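Local atomic coordinates of protein prgH (Salmonella enterica subsp. enterica serovar Typhimurium, PDB entry 4G2S), a protein that probably serves as a structural component of the basal body of the Salmonella SPI-1 type III secretion system, to which it contributes an FHA-type domain. Residues Val9-Ser14 / Phe52-Asp57; Thr28-Gly33 / Val61-Gln66; Arg87-Asn92 / Ile102-Glu107. One frame throughout, in Å; residues are numbered along the deposited sequence.

Contact 1 of 3, residues Val9-Ser14 / Phe52-Asp57; sequences VRLLNS and FFIPLD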
ATOM      1  N   VAL A   9     -16.022  18.126  -9.937  1.00 25.75           N
ATOM      2  CA  VAL A   9     -16.630  18.069  -8.626  1.00 26.40           C
ATOM      3  C   VAL A   9     -15.609  18.564  -7.643  1.00 24.33           C
ATOM      4  O   VAL A   9     -14.521  17.979  -7.573  1.00 26.82           O
ATOM      5  CB  VAL A   9     -16.999  16.653  -8.194  1.00 27.22           C
ATOM      6  CG1 VAL A   9     -17.692  16.733  -6.813  1.00 27.81           C
ATOM      7  CG2 VAL A   9     -17.928  16.089  -9.205  1.00 31.62           C
ATOM      8  N   ARG A  10     -15.999  19.567  -6.863  1.00 26.22           N
ATOM      9  CA  ARG A  10     -15.249  20.079  -5.759  1.00 25.82           C
ATOM     10  C   ARG A  10     -15.888  19.693  -4.419  1.00 24.92           C
ATOM     11  O   ARG A  10     -17.102  19.875  -4.158  1.00 25.81           O
ATOM     12  CB  ARG A  10     -15.103  21.613  -5.868  1.00 28.48           C
ATOM     13  CG  ARG A  10     -14.206  22.200  -4.768  1.00 28.13           C
ATOM     14  CD  ARG A  10     -14.309  23.721  -4.665  1.00 30.12           C
ATOM     15  NE  ARG A  10     -13.400  24.267  -3.679  1.00 29.70           N
ATOM     16  CZ  ARG A  10     -12.152  24.681  -3.896  1.00 32.45           C
ATOM     17  NH1 ARG A  10     -11.565  24.607  -5.094  1.00 32.58           N
ATOM     18  NH2 ARG A  10     -11.468  25.193  -2.876  1.00 33.88           N
ATOM     19  N   LEU A  11     -15.044  19.210  -3.530  1.00 22.25           N
ATOM     20  CA  LEU A  11     -15.489  18.915  -2.142  1.00 21.81           C
ATOM     21  C   LEU A  11     -15.490  20.188  -1.328  1.00 22.84           C
ATOM     22  O   LEU A  11     -14.554  21.004  -1.424  1.00 24.20           O
ATOM     23  CB  LEU A  11     -14.564  17.884  -1.565  1.00 21.73           C
ATOM     24  CG  LEU A  11     -14.546  16.556  -2.319  1.00 22.04           C
ATOM     25  CD1 LEU A  11     -13.748  15.581  -1.455  1.00 23.51           C
ATOM     26  CD2 LEU A  11     -15.865  16.008  -2.649  1.00 23.87           C
ATOM     27  N   LEU A  12     -16.541  20.427  -0.562  1.00 25.26           N
ATOM     28  CA  LEU A  12     -16.637  21.667   0.213  1.00 27.13           C
ATOM     29  C   LEU A  12     -16.570  21.396   1.710  1.00 30.04           C
ATOM     30  O   LEU A  12     -16.628  22.321   2.492  1.00 29.91           O
ATOM     31  CB  LEU A  12     -17.940  22.424  -0.095  1.00 32.32           C
ATOM     32  CG  LEU A  12     -18.243  22.819  -1.546  1.00 33.49           C
ATOM     33  CD1 LEU A  12     -19.520  23.649  -1.563  1.00 38.30           C
ATOM     34  CD2 LEU A  12     -17.069  23.583  -2.122  1.00 35.70           C
ATOM     35  N   ASN A  13     -16.495  20.126   2.071  1.00 28.74           N
ATOM     36  CA  ASN A  13     -16.179  19.647   3.404  1.00 31.48           C
ATOM     37  C   ASN A  13     -15.440  18.309   3.323  1.00 29.69           C
ATOM     38  O   ASN A  13     -14.963  17.947   2.230  1.00 28.63           O
ATOM     39  CB  ASN A  13     -17.421  19.569   4.284  1.00 32.52           C
ATOM     40  CG  ASN A  13     -18.323  18.418   3.931  1.00 32.94           C
ATOM     41  OD1 ASN A  13     -18.201  17.839   2.862  1.00 30.63           O
ATOM     42  ND2 ASN A  13     -19.333  18.178   4.767  1.00 35.93           N
ATOM     43  N   SER A  14     -15.382  17.587   4.442  1.00 29.98           N
ATOM     44  CA  SER A  14     -14.523  16.377   4.586  1.00 31.58           C
ATOM     45  C   SER A  14     -13.039  16.750   4.766  1.00 28.86           C
ATOM     46  O   SER A  14     -12.636  17.916   4.657  1.00 28.69           O
ATOM     47  CB  SER A  14     -14.711  15.340   3.475  1.00 29.12           C
ATOM     48  OG  SER A  14     -13.844  15.587   2.331  1.00 29.96           O
ATOM     49  N   PHE A  52     -14.173   7.334  -7.631  1.00 23.68           N
ATOM     50  CA  PHE A  52     -13.334   8.012  -6.611  1.00 24.20           C
ATOM     51  C   PHE A  52     -13.730   7.624  -5.185  1.00 23.82           C
ATOM     52  O   PHE A  52     -14.909   7.400  -4.922  1.00 23.77           O
ATOM     53  CB  PHE A  52     -13.390   9.531  -6.793  1.00 22.75           C
ATOM     54  CG  PHE A  52     -12.868   9.979  -8.193  1.00 24.40           C
ATOM     55  CD1 PHE A  52     -11.534   9.950  -8.433  1.00 28.41           C
ATOM     56  CD2 PHE A  52     -13.723  10.371  -9.219  1.00 25.23           C
ATOM     57  CE1 PHE A  52     -10.996  10.287  -9.669  1.00 31.98           C
ATOM     58  CE2 PHE A  52     -13.223  10.790 -10.452  1.00 29.66           C
ATOM     59  CZ  PHE A  52     -11.847  10.709 -10.695  1.00 32.27           C
ATOM     60  N   PHE A  53     -12.768   7.526  -4.278  1.00 22.62           N
ATOM     61  CA  PHE A  53     -13.073   7.252  -2.897  1.00 25.26           C
ATOM     62  C   PHE A  53     -12.876   8.512  -2.124  1.00 23.34           C
ATOM     63  O   PHE A  53     -11.834   9.125  -2.239  1.00 26.79           O
ATOM     64  CB  PHE A  53     -12.146   6.201  -2.258  1.00 30.08           C
ATOM     65  CG  PHE A  53     -12.345   6.079  -0.794  1.00 34.33           C
ATOM     66  CD1 PHE A  53     -13.389   5.327  -0.303  1.00 37.38           C
ATOM     67  CD2 PHE A  53     -11.511   6.767   0.108  1.00 39.62           C
ATOM     68  CE1 PHE A  53     -13.578   5.224   1.061  1.00 41.60           C
ATOM     69  CE2 PHE A  53     -11.704   6.676   1.467  1.00 40.83           C
ATOM     70  CZ  PHE A  53     -12.746   5.896   1.944  1.00 40.26           C
ATOM     71  N   ILE A  54     -13.852   8.898  -1.315  1.00 21.96           N
ATOM     72  CA  ILE A  54     -13.769  10.030  -0.421  1.00 22.51           C
ATOM     73  C   ILE A  54     -13.945   9.508   1.007  1.00 23.34           C
ATOM     74  O   ILE A  54     -14.936   8.860   1.288  1.00 23.64           O
ATOM     75  CB  ILE A  54     -14.959  11.014  -0.687  1.00 24.64           C
ATOM     76  CG1 ILE A  54     -14.885  11.464  -2.135  1.00 27.00           C
ATOM     77  CG2 ILE A  54     -14.927  12.211   0.249  1.00 26.93           C
ATOM     78  CD1 ILE A  54     -16.071  12.280  -2.594  1.00 32.11           C
ATOM     79  N   PRO A  55     -13.005   9.810   1.914  1.00 24.87           N
ATOM     80  CA  PRO A  55     -13.147   9.409   3.321  1.00 26.88           C
ATOM     81  C   PRO A  55     -14.105  10.319   4.096  1.00 27.42           C
ATOM     82  O   PRO A  55     -14.111  11.549   3.908  1.00 26.98           O
ATOM     83  CB  PRO A  55     -11.729   9.527   3.855  1.00 30.94           C
ATOM     84  CG  PRO A  55     -11.144  10.648   3.102  1.00 32.37           C
ATOM     85  CD  PRO A  55     -11.731  10.498   1.684  1.00 28.20           C
ATOM     86  N   LEU A  56     -15.000   9.707   4.843  1.00 28.31           N
ATOM     87  CA  LEU A  56     -15.918  10.448   5.702  1.00 33.27           C
ATOM     88  C   LEU A  56     -16.266   9.521   6.876  1.00 36.02           C
ATOM     89  O   LEU A  56     -16.696   8.390   6.684  1.00 34.66           O
ATOM     90  CB  LEU A  56     -17.166  10.885   4.937  1.00 33.17           C
ATOM     91  CG  LEU A  56     -17.974  12.022   5.562  1.00 37.90           C
ATOM     92  CD1 LEU A  56     -17.251  13.369   5.472  1.00 38.96           C
ATOM     93  CD2 LEU A  56     -19.331  12.114   4.881  1.00 43.74           C
ATOM     94  N   ASP A  57     -16.041   9.993   8.089  1.00 44.48           N
ATOM     95  CA  ASP A  57     -16.140   9.085   9.261  1.00 50.30           C
ATOM     96  C   ASP A  57     -17.603   8.734   9.547  1.00 49.02           C
ATOM     97  O   ASP A  57     -17.887   7.642   9.991  1.00 52.07           O
ATOM     98  CB  ASP A  57     -15.435   9.675  10.482  1.00 57.35           C
ATOM     99  CG  ASP A  57     -15.826  11.120  10.750  1.00 65.69           C
ATOM    100  OD1 ASP A  57     -16.615  11.680   9.942  1.00 69.93           O
ATOM    101  OD2 ASP A  57     -15.333  11.688  11.759  1.00 77.92           O
TER

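Contact 2 of 3, residues Thr28-Gly33 / Val61-Gln66; sequences TLFVVG and VNFEIQ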
ATOM      1  N   THR A  28     -19.972   8.893 -13.222  1.00 30.96           N
ATOM      2  CA  THR A  28     -18.851   8.803 -12.294  1.00 31.27           C
ATOM      3  C   THR A  28     -19.382   8.424 -10.915  1.00 32.70           C
ATOM      4  O   THR A  28     -20.279   9.068 -10.418  1.00 29.78           O
ATOM      5  CB  THR A  28     -18.083  10.144 -12.232  1.00 28.52           C
ATOM      6  OG1 THR A  28     -17.728  10.516 -13.578  1.00 30.12           O
ATOM      7  CG2 THR A  28     -16.813   9.990 -11.464  1.00 30.12           C
ATOM      8  N   LEU A  29     -18.798   7.371 -10.356  1.00 23.08           N
ATOM      9  CA  LEU A  29     -19.032   6.893  -8.964  1.00 21.72           C
ATOM     10  C   LEU A  29     -18.100   7.496  -7.917  1.00 20.92           C
ATOM     11  O   LEU A  29     -16.858   7.537  -8.081  1.00 23.38           O
ATOM     12  CB  LEU A  29     -18.893   5.409  -8.899  1.00 21.84           C
ATOM     13  CG  LEU A  29     -19.195   4.666  -7.538  1.00 21.61           C
ATOM     14  CD1 LEU A  29     -20.639   4.872  -7.194  1.00 22.02           C
ATOM     15  CD2 LEU A  29     -18.865   3.130  -7.693  1.00 22.66           C
ATOM     16  N   PHE A  30     -18.724   7.920  -6.839  1.00 19.48           N
ATOM     17  CA  PHE A  30     -18.100   8.389  -5.638  1.00 19.51           C
ATOM     18  C   PHE A  30     -18.485   7.443  -4.505  1.00 21.32           C
ATOM     19  O   PHE A  30     -19.634   7.351  -4.092  1.00 20.74           O
ATOM     20  CB  PHE A  30     -18.503   9.841  -5.339  1.00 21.22           C
ATOM     21  CG  PHE A  30     -17.959  10.797  -6.341  1.00 21.41           C
ATOM     22  CD1 PHE A  30     -18.630  10.984  -7.540  1.00 22.90           C
ATOM     23  CD2 PHE A  30     -16.750  11.394  -6.157  1.00 22.67           C
ATOM     24  CE1 PHE A  30     -18.117  11.842  -8.513  1.00 24.36           C
ATOM     25  CE2 PHE A  30     -16.216  12.284  -7.132  1.00 24.31           C
ATOM     26  CZ  PHE A  30     -16.914  12.492  -8.295  1.00 24.90           C
ATOM     27  N   VAL A  31     -17.481   6.762  -3.955  1.00 21.38           N
ATOM     28  CA  VAL A  31     -17.663   5.903  -2.800  1.00 22.72           C
ATOM     29  C   VAL A  31     -17.175   6.735  -1.633  1.00 22.35           C
ATOM     30  O   VAL A  31     -16.037   7.247  -1.684  1.00 21.55           O
ATOM     31  CB  VAL A  31     -16.814   4.617  -2.861  1.00 24.42           C
ATOM     32  CG1 VAL A  31     -16.969   3.811  -1.537  1.00 26.73           C
ATOM     33  CG2 VAL A  31     -17.168   3.783  -4.079  1.00 24.89           C
ATOM     34  N   VAL A  32     -18.053   6.898  -0.625  1.00 23.22           N
ATOM     35  CA  VAL A  32     -17.880   7.813   0.462  1.00 23.39           C
ATOM     36  C   VAL A  32     -18.094   7.047   1.794  1.00 27.24           C
ATOM     37  O   VAL A  32     -19.176   6.501   2.103  1.00 28.12           O
ATOM     38  CB  VAL A  32     -18.870   8.975   0.427  1.00 25.52           C
ATOM     39  CG1 VAL A  32     -18.510  10.037   1.431  1.00 27.50           C
ATOM     40  CG2 VAL A  32     -19.028   9.618  -0.929  1.00 22.76           C
ATOM     41  N   GLY A  33     -17.044   6.980   2.587  1.00 29.48           N
ATOM     42  CA  GLY A  33     -17.118   6.194   3.798  1.00 34.17           C
ATOM     43  C   GLY A  33     -15.803   5.986   4.518  1.00 37.88           C
ATOM     44  O   GLY A  33     -14.835   6.737   4.356  1.00 34.73           O
ATOM     45  N   VAL A  61     -22.629   8.589   2.025  1.00 24.64           N
ATOM     46  CA  VAL A  61     -23.520   7.908   1.109  1.00 24.73           C
ATOM     47  C   VAL A  61     -22.839   7.874  -0.287  1.00 20.80           C
ATOM     48  O   VAL A  61     -22.396   8.919  -0.722  1.00 20.12           O
ATOM     49  CB  VAL A  61     -24.822   8.680   0.925  1.00 26.45           C
ATOM     50  CG1 VAL A  61     -25.698   7.998  -0.124  1.00 27.94           C
ATOM     51  CG2 VAL A  61     -25.618   8.787   2.240  1.00 30.49           C
ATOM     52  N   ASN A  62     -22.851   6.722  -0.950  1.00 21.03           N
ATOM     53  CA  ASN A  62     -22.224   6.630  -2.307  1.00 19.37           C
ATOM     54  C   ASN A  62     -23.154   7.318  -3.292  1.00 18.88           C
ATOM     55  O   ASN A  62     -24.417   7.312  -3.083  1.00 21.47           O
ATOM     56  CB  ASN A  62     -22.029   5.186  -2.686  1.00 19.52           C
ATOM     57  CG  ASN A  62     -20.982   4.446  -1.770  1.00 21.10           C
ATOM     58  OD1 ASN A  62     -20.388   5.053  -0.828  1.00 22.82           O
ATOM     59  ND2 ASN A  62     -20.716   3.191  -2.087  1.00 22.40           N
ATOM     60  N   PHE A  63     -22.578   7.884  -4.312  1.00 18.50           N
ATOM     61  CA  PHE A  63     -23.414   8.509  -5.302  1.00 19.95           C
ATOM     62  C   PHE A  63     -22.784   8.472  -6.691  1.00 21.74           C
ATOM     63  O   PHE A  63     -21.573   8.311  -6.788  1.00 21.29           O
ATOM     64  CB  PHE A  63     -23.769   9.937  -4.878  1.00 20.16           C
ATOM     65  CG  PHE A  63     -22.602  10.869  -4.777  1.00 19.45           C
ATOM     66  CD1 PHE A  63     -22.208  11.653  -5.812  1.00 20.80           C
ATOM     67  CD2 PHE A  63     -21.927  10.993  -3.561  1.00 20.50           C
ATOM     68  CE1 PHE A  63     -21.168  12.579  -5.699  1.00 23.20           C
ATOM     69  CE2 PHE A  63     -20.892  11.894  -3.426  1.00 23.17           C
ATOM     70  CZ  PHE A  63     -20.457  12.666  -4.503  1.00 22.07           C
ATOM     71  N   GLU A  64     -23.610   8.624  -7.740  1.00 21.86           N
ATOM     72  CA  GLU A  64     -23.123   8.784  -9.102  1.00 23.64           C
ATOM     73  C   GLU A  64     -23.531  10.115  -9.617  1.00 22.96           C
ATOM     74  O   GLU A  64     -24.666  10.556  -9.441  1.00 23.47           O
ATOM     75  CB  GLU A  64     -23.624   7.692 -10.060  1.00 28.55           C
ATOM     76  CG  GLU A  64     -23.526   6.266  -9.524  1.00 32.61           C
ATOM     77  CD  GLU A  64     -23.788   5.224 -10.607  1.00 37.13           C
ATOM     78  OE1 GLU A  64     -23.406   4.057 -10.454  1.00 34.69           O
ATOM     79  OE2 GLU A  64     -24.283   5.606 -11.702  1.00 42.10           O
ATOM     80  N   ILE A  65     -22.612  10.733 -10.323  1.00 25.61           N
ATOM     81  CA  ILE A  65     -22.904  11.891 -11.157  1.00 28.25           C
ATOM     82  C   ILE A  65     -22.958  11.504 -12.625  1.00 28.97           C
ATOM     83  O   ILE A  65     -22.054  10.816 -13.176  1.00 28.97           O
ATOM     84  CB  ILE A  65     -21.923  13.049 -10.881  1.00 29.19           C
ATOM     85  CG1 ILE A  65     -22.065  13.433  -9.408  1.00 27.34           C
ATOM     86  CG2 ILE A  65     -22.217  14.220 -11.827  1.00 32.87           C
ATOM     87  CD1 ILE A  65     -21.502  14.772  -9.053  1.00 32.89           C
ATOM     88  N   GLN A  66     -24.076  11.899 -13.253  1.00 31.13           N
ATOM     89  CA  GLN A  66     -24.300  11.613 -14.672  1.00 31.44           C
ATOM     90  C   GLN A  66     -24.346  12.899 -15.489  1.00 32.08           C
ATOM     91  O   GLN A  66     -25.177  13.747 -15.218  1.00 33.90           O
ATOM     92  CB  GLN A  66     -25.630  10.895 -14.879  1.00 34.98           C
ATOM     93  CG  GLN A  66     -25.788  10.376 -16.277  1.00 37.49           C
ATOM     94  CD  GLN A  66     -27.037   9.525 -16.479  1.00 44.49           C
ATOM     95  OE1 GLN A  66     -27.691   9.103 -15.531  1.00 44.80           O
ATOM     96  NE2 GLN A  66     -27.340   9.238 -17.734  1.00 49.97           N
TER

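Contact 3 of 3, residues Arg87-Asn92 / Ile102-Glu107; sequences RSVQLN and ILIRPE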
ATOM      1  N   ARG A  87     -31.774  13.039  -8.523  1.00 31.59           N
ATOM      2  CA  ARG A  87     -32.237  14.462  -8.616  1.00 37.51           C
ATOM      3  C   ARG A  87     -31.381  15.233  -9.605  1.00 35.27           C
ATOM      4  O   ARG A  87     -30.203  14.929  -9.789  1.00 34.59           O
ATOM      5  CB  ARG A  87     -32.139  15.132  -7.248  1.00 40.79           C
ATOM      6  CG  ARG A  87     -30.897  14.704  -6.516  1.00 40.91           C
ATOM      7  CD  ARG A  87     -30.513  15.589  -5.330  1.00 48.12           C
ATOM      8  NE  ARG A  87     -29.769  14.798  -4.334  1.00 45.38           N
ATOM      9  CZ  ARG A  87     -29.053  15.331  -3.348  1.00 49.65           C
ATOM     10  NH1 ARG A  87     -28.956  16.634  -3.177  1.00 53.97           N
ATOM     11  NH2 ARG A  87     -28.418  14.538  -2.514  1.00 51.33           N
ATOM     12  N   SER A  88     -31.987  16.221 -10.243  1.00 36.03           N
ATOM     13  CA  SER A  88     -31.263  17.261 -10.988  1.00 38.58           C
ATOM     14  C   SER A  88     -30.475  18.172 -10.085  1.00 39.81           C
ATOM     15  O   SER A  88     -30.974  18.558  -9.030  1.00 43.75           O
ATOM     16  CB  SER A  88     -32.283  18.180 -11.747  1.00 43.00           C
ATOM     17  OG  SER A  88     -32.128  17.972 -13.123  1.00 43.88           O
ATOM     18  N   VAL A  89     -29.264  18.537 -10.477  1.00 41.82           N
ATOM     19  CA  VAL A  89     -28.483  19.432  -9.662  1.00 40.74           C
ATOM     20  C   VAL A  89     -28.001  20.601 -10.486  1.00 41.74           C
ATOM     21  O   VAL A  89     -27.698  20.466 -11.659  1.00 40.12           O
ATOM     22  CB  VAL A  89     -27.217  18.782  -9.007  1.00 39.30           C
ATOM     23  CG1 VAL A  89     -27.626  17.912  -7.821  1.00 40.07           C
ATOM     24  CG2 VAL A  89     -26.426  17.984 -10.026  1.00 36.70           C
ATOM     25  N   GLN A  90     -27.879  21.729  -9.805  1.00 43.83           N
ATOM     26  CA  GLN A  90     -27.477  22.972 -10.429  1.00 45.32           C
ATOM     27  C   GLN A  90     -26.001  23.214 -10.204  1.00 43.39           C
ATOM     28  O   GLN A  90     -25.424  22.797  -9.162  1.00 39.53           O
ATOM     29  CB  GLN A  90     -28.313  24.112  -9.858  1.00 51.13           C
ATOM     30  CG  GLN A  90     -29.817  23.904  -9.987  1.00 56.36           C
ATOM     31  CD  GLN A  90     -30.207  23.123 -11.244  1.00 60.94           C
ATOM     32  OE1 GLN A  90     -29.867  23.521 -12.364  1.00 60.65           O
ATOM     33  NE2 GLN A  90     -30.894  21.979 -11.058  1.00 63.65           N
ATOM     34  N   LEU A  91     -25.380  23.849 -11.193  1.00 41.08           N
ATOM     35  CA  LEU A  91     -23.990  24.215 -11.088  1.00 39.47           C
ATOM     36  C   LEU A  91     -23.759  25.303 -10.042  1.00 39.14           C
ATOM     37  O   LEU A  91     -24.610  26.148  -9.805  1.00 38.90           O
ATOM     38  CB  LEU A  91     -23.450  24.699 -12.408  1.00 40.31           C
ATOM     39  CG  LEU A  91     -23.437  23.708 -13.552  1.00 41.94           C
ATOM     40  CD1 LEU A  91     -22.966  24.447 -14.792  1.00 47.20           C
ATOM     41  CD2 LEU A  91     -22.495  22.568 -13.316  1.00 41.67           C
ATOM     42  N   ASN A  92     -22.585  25.274  -9.423  1.00 35.77           N
ATOM     43  CA  ASN A  92     -22.120  26.338  -8.564  1.00 36.95           C
ATOM     44  C   ASN A  92     -22.908  26.535  -7.304  1.00 39.09           C
ATOM     45  O   ASN A  92     -22.974  27.634  -6.764  1.00 40.03           O
ATOM     46  CB  ASN A  92     -21.978  27.655  -9.320  1.00 40.40           C
ATOM     47  CG  ASN A  92     -21.017  27.547 -10.466  1.00 41.78           C
ATOM     48  OD1 ASN A  92     -20.054  26.794 -10.405  1.00 40.99           O
ATOM     49  ND2 ASN A  92     -21.268  28.285 -11.522  1.00 43.93           N
ATOM     50  N   ILE A 102     -20.687  18.955  -1.657  1.00 26.33           N
ATOM     51  CA  ILE A 102     -19.945  19.073  -2.890  1.00 26.26           C
ATOM     52  C   ILE A 102     -20.482  20.213  -3.674  1.00 26.57           C
ATOM     53  O   ILE A 102     -21.528  20.731  -3.411  1.00 28.26           O
ATOM     54  CB  ILE A 102     -20.057  17.799  -3.778  1.00 25.41           C
ATOM     55  CG1 ILE A 102     -21.494  17.594  -4.253  1.00 25.88           C
ATOM     56  CG2 ILE A 102     -19.660  16.534  -3.002  1.00 24.68           C
ATOM     57  CD1 ILE A 102     -21.605  16.453  -5.270  1.00 28.08           C
ATOM     58  N   LEU A 103     -19.778  20.544  -4.736  1.00 27.41           N
ATOM     59  CA  LEU A 103     -20.177  21.606  -5.592  1.00 30.03           C
ATOM     60  C   LEU A 103     -19.725  21.153  -6.976  1.00 27.93           C
ATOM     61  O   LEU A 103     -18.676  20.552  -7.058  1.00 28.91           O
ATOM     62  CB  LEU A 103     -19.467  22.902  -5.129  1.00 31.89           C
ATOM     63  CG  LEU A 103     -19.897  24.057  -6.018  1.00 35.87           C
ATOM     64  CD1 LEU A 103     -20.107  25.304  -5.170  1.00 38.81           C
ATOM     65  CD2 LEU A 103     -18.932  24.308  -7.165  1.00 36.13           C
ATOM     66  N   ILE A 104     -20.565  21.305  -8.033  1.00 27.81           N
ATOM     67  CA  ILE A 104     -20.191  20.921  -9.397  1.00 27.40           C
ATOM     68  C   ILE A 104     -20.055  22.243 -10.185  1.00 28.92           C
ATOM     69  O   ILE A 104     -21.005  23.066 -10.205  1.00 29.71           O
ATOM     70  CB  ILE A 104     -21.233  19.981 -10.069  1.00 28.15           C
ATOM     71  CG1 ILE A 104     -21.477  18.715  -9.228  1.00 30.37           C
ATOM     72  CG2 ILE A 104     -20.786  19.622 -11.471  1.00 28.77           C
ATOM     73  CD1 ILE A 104     -22.719  17.909  -9.625  1.00 32.62           C
ATOM     74  N   ARG A 105     -18.892  22.461 -10.795  1.00 28.75           N
ATOM     75  CA  ARG A 105     -18.617  23.689 -11.555  1.00 30.91           C
ATOM     76  C   ARG A 105     -18.061  23.380 -12.954  1.00 32.57           C
ATOM     77  O   ARG A 105     -17.412  22.366 -13.148  1.00 31.18           O
ATOM     78  CB  ARG A 105     -17.605  24.569 -10.803  1.00 30.80           C
ATOM     79  CG  ARG A 105     -16.244  23.975 -10.748  1.00 31.28           C
ATOM     80  CD  ARG A 105     -15.302  24.810  -9.880  1.00 32.22           C
ATOM     81  NE  ARG A 105     -13.924  24.372 -10.018  1.00 31.88           N
ATOM     82  CZ  ARG A 105     -13.163  24.575 -11.074  1.00 35.44           C
ATOM     83  NH1 ARG A 105     -13.616  25.242 -12.123  1.00 35.86           N
ATOM     84  NH2 ARG A 105     -11.902  24.196 -11.044  1.00 37.69           N
ATOM     85  N   PRO A 106     -18.275  24.298 -13.934  1.00 35.36           N
ATOM     86  CA  PRO A 106     -17.506  24.251 -15.149  1.00 37.83           C
ATOM     87  C   PRO A 106     -16.025  24.455 -14.886  1.00 38.48           C
ATOM     88  O   PRO A 106     -15.646  25.240 -13.984  1.00 38.18           O
ATOM     89  CB  PRO A 106     -18.017  25.437 -15.928  1.00 41.08           C
ATOM     90  CG  PRO A 106     -19.366  25.697 -15.389  1.00 41.19           C
ATOM     91  CD  PRO A 106     -19.230  25.413 -13.948  1.00 37.91           C
ATOM     92  N   GLU A 107     -15.203  23.792 -15.668  1.00 40.96           N
ATOM     93  CA  GLU A 107     -13.779  23.837 -15.427  1.00 45.17           C
ATOM     94  C   GLU A 107     -13.282  25.298 -15.461  1.00 47.05           C
ATOM     95  O   GLU A 107     -12.454  25.714 -14.648  1.00 44.19           O
ATOM     96  CB  GLU A 107     -13.066  22.984 -16.451  1.00 51.82           C
ATOM     97  CG  GLU A 107     -11.554  22.915 -16.267  1.00 56.74           C
ATOM     98  CD  GLU A 107     -10.911  22.044 -17.332  1.00 63.57           C
ATOM     99  OE1 GLU A 107     -11.586  21.767 -18.351  1.00 67.85           O
ATOM    100  OE2 GLU A 107      -9.749  21.618 -17.150  1.00 65.56           O
TER
HETATM  101  O   HOH W   1     -23.223  22.588  -7.521  1.00 35.45           O

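Contact 1 of 3, residues Val9-Ser14 / Phe52-Asp57
Leucine and isoleucine tips, with a serine beside them, close this buried contact between the two sheets of the FHA-type β-sandwich, where the end of strand 7-11 and the turn after it face strand 51-55, an outermost strand of the other sheet. Only 186 Å² is buried, and the chains meet through side-chain tips rather than along their backbones. Leu11 and Ile54 reach toward each other across the gap between the sheets. The first torsions (chi1 -61° and -59°) set Leu11 CG and Ile54 CG1 anti to the carbonyl carbon, and Leu11 CD2 meets Ile54 CD1 at 3.7 Å. Leu11 CD1 lies 4.0 Å from the other branch of the isoleucine, Ile54 CG2, so both methyls of the leucine fork touch Ile54. Leu11 also packs on Ile102, and Ile54 on Phe30, which continues the apolar filling on either sheet. Beyond the strands, Ser14 comes against the chain where it runs from Pro55 into Leu56. Ser14 CB rests 3.8 Å from Leu56 CD1, a methyl that Leu56 carries there with its CG anti to the backbone N. The serine hydroxyl is held within its own turn, accepting from Leu16 N and donating to Asn13. With chi1 88° it sits between the backbone N and the carbonyl carbon, and Ser14 OG lies in the plane of the Asn13 carbonyl, on a lone pair of Asn13 O, at 2.6 Å.

Contact 2 of 3, residues Thr28-Gly33 / Val61-Gln66
The Phe63 ring has Phe30 CB over one face, toward the rim and 3.7 Å from the ring centroid, while Val61 O and Ile65 CG1 lie in plane at its edge. The Phe30 ring is nearly parallel to it (12°) but slid aside, centroids 4.9 Å apart, so the two barely overlap and Phe30 CD1 meets Phe63 CE1 at 3.5 Å. Phe63 reaches this place from the crowded first torsion (chi1 64°), with CG between the backbone N and the carbonyl carbon. Val32 CG2 adds to the cluster 3.9 Å from Phe63 CE2. These residues, with Ile65, line the face of the sheet that looks into the sandwich. Behind them strands 28-33 and 63-66 run antiparallel, Phe30 and Phe63 forming a hydrogen-bonded pair: Phe30 N to Phe63 O is 2.9 Å. Past the last pair the Asn62 carboxamide takes over the ladder, its OD1 accepting Val32 N at 3.0 Å from above the amide plane. On the opposite face Glu64 OE1 bridges to Arg27 and to Arg10 of a neighbouring subunit, while Asn62 ND2 donates to Asn17 O and Ser15 O of that subunit. The pairing thus joins an aromatic core to a polar subunit interface, where the two arginines would favour an ionised Glu64.

Contact 3 of 3, residues Arg87-Asn92 / Ile102-Glu107
The chain of 87-92 passes over 102-107 steeply rather than alongside it: the lines from the CA of residue 89 to that of 92 and from 103 to 106 stand 75° apart, so no regular ladder forms. One direct backbone bond is made, Asn92 N to Ile104 O at 2.8 Å, nearly straight at 167° and in the plane of the carbonyl. Leu91 CA, 3.3 Å from Ile104 O, adds a CA-H...O contact to the same oxygen. The amide of Ile104 is served by water, which accepts from Ile104 N and donates to Gln90 O at 2.8 Å, tying both polar atoms of Ile104 to the crossing chain. Asn92 itself adopts the left-handed backbone conformation (phi 66°). In the FHA-type β-sandwich this is the link from strand 83-88, an outermost strand of one sheet, to strand 100-106 of the other, with hairpin strand 95-97 in between. Val89 points toward the second sheet, and its CG2, in the crowded position between the backbone N and the carbonyl carbon, meets Ile104 CD1 at 3.7 Å. Leu91 forks over the strand. The Leu91 and Ile104 side chains cross at about a right angle, Leu91 CD2 to Ile104 CG2 3.9 Å, and Leu91 CD1 reaches tip to tip to Pro106 CG at 3.9 Å. Asn92 OD1 leans on Arg105 CB at 3.3 Å, while Asn92 ND2 bonds to Glu109. Arg105 turns its extended chain elsewhere: NH2 pairs with Glu20, and NH1 donates to Glu107 O, which lies in the guanidinium plane, at 2.8 Å.

In the fold
The three contacts belong to one β-sandwich. Contact 2 lies within the mixed sheet; contact 1 joins that sheet to the four-stranded antiparallel one, and in contact 3 the chain leaving strand 83-88 meets strand 100-106. The centres of contacts 1 and 2 are about 10 Å apart, those of contacts 2 and 3 about 14 Å, and those of contacts 1 and 3 about 15 Å. Along the chain the segments of contacts 1 and 2 alternate, and contact 3 follows both. Ile65 CD1 meets Ile104 CD1 at 3.4 Å, so a continuous apolar core connects contacts 2 and 3. Subunit interfaces of the assembly draw on contacts 1 and 2, while contact 3 lies away from them.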